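Local coordinates for protein trimethylamine-N-oxide reductase (PDB 7L5I) that probably reduces S- and N-oxide substrates such as trimethylamine N-oxide at a molybdenum centre held by two pterin guanine dinucleotide cofactors, at residues H280-Q285 with S370-I375. Numbering follows the deposited sequence.
Sequences HTLVEQ and SMLGQI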
loop_
_atom_site.group_PDB
_atom_site.type_symbol
_atom_site.label_atom_id
_atom_site.label_comp_id
_atom_site.label_asym_id
_atom_site.label_seq_id
_atom_site.Cartn_x
_atom_site.Cartn_y
_atom_site.Cartn_z
ATOM N N HIS A 280 8.214 29.694 5.721
ATOM C CA HIS A 280 8.476 30.954 6.407
ATOM C C HIS A 280 9.734 31.610 5.872
ATOM O O HIS A 280 9.776 32.835 5.681
ATOM C CB HIS A 280 8.582 30.716 7.913
ATOM C CG HIS A 280 8.845 31.964 8.684
ATOM N ND1 HIS A 280 10.098 32.529 8.779
ATOM C CD2 HIS A 280 8.007 32.779 9.371
ATOM C CE1 HIS A 280 10.021 33.637 9.498
ATOM N NE2 HIS A 280 8.766 33.813 9.864
ATOM N N THR A 281 10.774 30.813 5.617
ATOM C CA THR A 281 11.997 31.342 5.026
ATOM C C THR A 281 11.725 31.920 3.644
ATOM O O THR A 281 12.249 32.989 3.303
ATOM C CB THR A 281 13.071 30.254 4.951
ATOM O OG1 THR A 281 13.276 29.668 6.243
ATOM C CG2 THR A 281 14.417 30.852 4.483
ATOM N N LEU A 282 10.898 31.244 2.824
ATOM C CA LEU A 282 10.591 31.818 1.516
ATOM C C LEU A 282 10.023 33.228 1.658
ATOM O O LEU A 282 10.384 34.133 0.898
ATOM C CB LEU A 282 9.591 30.956 0.760
ATOM C CG LEU A 282 10.096 29.576 0.357
ATOM C CD1 LEU A 282 8.931 28.837 -0.272
ATOM C CD2 LEU A 282 11.262 29.665 -0.578
ATOM N N VAL A 283 9.073 33.408 2.573
ATOM C CA VAL A 283 8.446 34.718 2.748
ATOM C C VAL A 283 9.480 35.731 3.220
ATOM O O VAL A 283 9.588 36.834 2.671
ATOM C CB VAL A 283 7.258 34.612 3.728
ATOM C CG1 VAL A 283 6.682 35.969 4.013
ATOM C CG2 VAL A 283 6.179 33.732 3.136
ATOM N N GLU A 284 10.274 35.349 4.231
ATOM C CA GLU A 284 11.293 36.228 4.819
ATOM C C GLU A 284 12.323 36.692 3.795
ATOM O O GLU A 284 12.838 37.808 3.909
ATOM C CB GLU A 284 11.971 35.468 5.962
ATOM C CG GLU A 284 13.082 36.147 6.722
ATOM C CD GLU A 284 13.613 35.258 7.854
ATOM O OE1 GLU A 284 14.559 34.468 7.618
ATOM O OE2 GLU A 284 13.058 35.332 8.974
ATOM N N GLN A 285 12.627 35.863 2.796
ATOM C CA GLN A 285 13.617 36.167 1.762
ATOM C C GLN A 285 13.005 36.573 0.428
ATOM O O GLN A 285 13.740 36.724 -0.562
ATOM C CB GLN A 285 14.540 34.973 1.557
ATOM C CG GLN A 285 15.277 34.631 2.832
ATOM C CD GLN A 285 16.412 33.652 2.650
ATOM O OE1 GLN A 285 16.674 33.179 1.548
ATOM N NE2 GLN A 285 17.103 33.348 3.746
ATOM N N SER A 370 2.949 25.515 -4.104
ATOM C CA SER A 370 2.261 26.715 -4.572
ATOM C C SER A 370 3.080 27.957 -4.281
ATOM O O SER A 370 3.185 28.853 -5.125
ATOM C CB SER A 370 0.886 26.826 -3.906
ATOM O OG SER A 370 0.046 25.740 -4.325
ATOM N N MET A 371 3.666 28.028 -3.091
ATOM C CA MET A 371 4.501 29.179 -2.757
ATOM C C MET A 371 5.748 29.262 -3.633
ATOM O O MET A 371 6.210 30.363 -3.957
ATOM C CB MET A 371 4.890 29.114 -1.279
ATOM C CG MET A 371 3.732 29.254 -0.346
ATOM S SD MET A 371 4.111 29.154 1.412
ATOM C CE MET A 371 5.061 30.674 1.625
ATOM N N LEU A 372 6.307 28.118 -4.033
ATOM C CA LEU A 372 7.440 28.118 -4.944
ATOM C C LEU A 372 7.032 28.536 -6.344
ATOM O O LEU A 372 7.844 29.103 -7.076
ATOM C CB LEU A 372 8.068 26.729 -4.973
ATOM C CG LEU A 372 8.762 26.308 -3.680
ATOM C CD1 LEU A 372 9.109 24.846 -3.740
ATOM C CD2 LEU A 372 10.001 27.133 -3.532
ATOM N N GLY A 373 5.801 28.230 -6.748
ATOM C CA GLY A 373 5.249 28.808 -7.958
ATOM C C GLY A 373 5.603 28.122 -9.253
ATOM O O GLY A 373 5.428 28.719 -10.320
ATOM N N GLN A 374 6.074 26.873 -9.204
ATOM C CA GLN A 374 6.550 26.177 -10.396
ATOM C C GLN A 374 5.566 25.114 -10.880
ATOM O O GLN A 374 5.875 24.378 -11.822
ATOM C CB GLN A 374 7.921 25.561 -10.110
ATOM C CG GLN A 374 8.965 26.556 -9.668
ATOM C CD GLN A 374 10.216 25.870 -9.171
ATOM O OE1 GLN A 374 10.505 24.748 -9.566
ATOM N NE2 GLN A 374 10.952 26.538 -8.295
ATOM N N ILE A 375 4.382 25.050 -10.271
ATOM C CA ILE A 375 3.349 24.106 -10.686
ATOM C C ILE A 375 2.953 24.396 -12.120
ATOM O O ILE A 375 2.698 25.548 -12.475
ATOM C CB ILE A 375 2.142 24.223 -9.747
ATOM C CG1 ILE A 375 2.501 23.712 -8.348
ATOM C CG2 ILE A 375 0.965 23.452 -10.312
ATOM C CD1 ILE A 375 1.467 24.065 -7.275
#
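Met371 and Leu372, in the last turn of helix 359-372, pack against Leu282 and Val283, in the last turn of helix 271-284. This is plain apolar helix-helix packing in what is probably a Rossmann-like domain, a five-stranded parallel sheet of order 3-2-1-4-5, where helix 271-284 follows edge strand 262-265 and helix 359-372 links strands 344-348 and 381-383. The two backbones stay well separated, with Leu282 CA 7.9 Å from Met371 CA, so side chains alone make the contact.

Met371 carries the longer reach: its CB lies 4.2 Å from Leu282 CD1, a loose touch. CG sits anti to the carbonyl carbon (chi1 -65°) and the chain runs on extended to SD, then turns at chi3, 68°, which brings the methyl CE to Val283 CG2. The Met371 side chain slants across both Leu282 and Val283. Helix 300-307 lies against Val283 through Tyr300, Glu304 and Leu307, and Tyr300 also reaches Met371.

The CB bond of Leu372 points neither at the other helix nor away from it, but the extended chain carries CD2 up to Leu282, which it crosses at roughly a right angle. Leu372 CD2 is 3.8 Å from Leu282 CD1 and 4.1 Å from Leu282 CD2. Helix 329-341 touches this pair too, Ala336 against Leu282 and Phe339 against Leu372. The tightest approach between the segments is methyl to methyl, Val283 CG2 to Met371 CE at 3.6 Å.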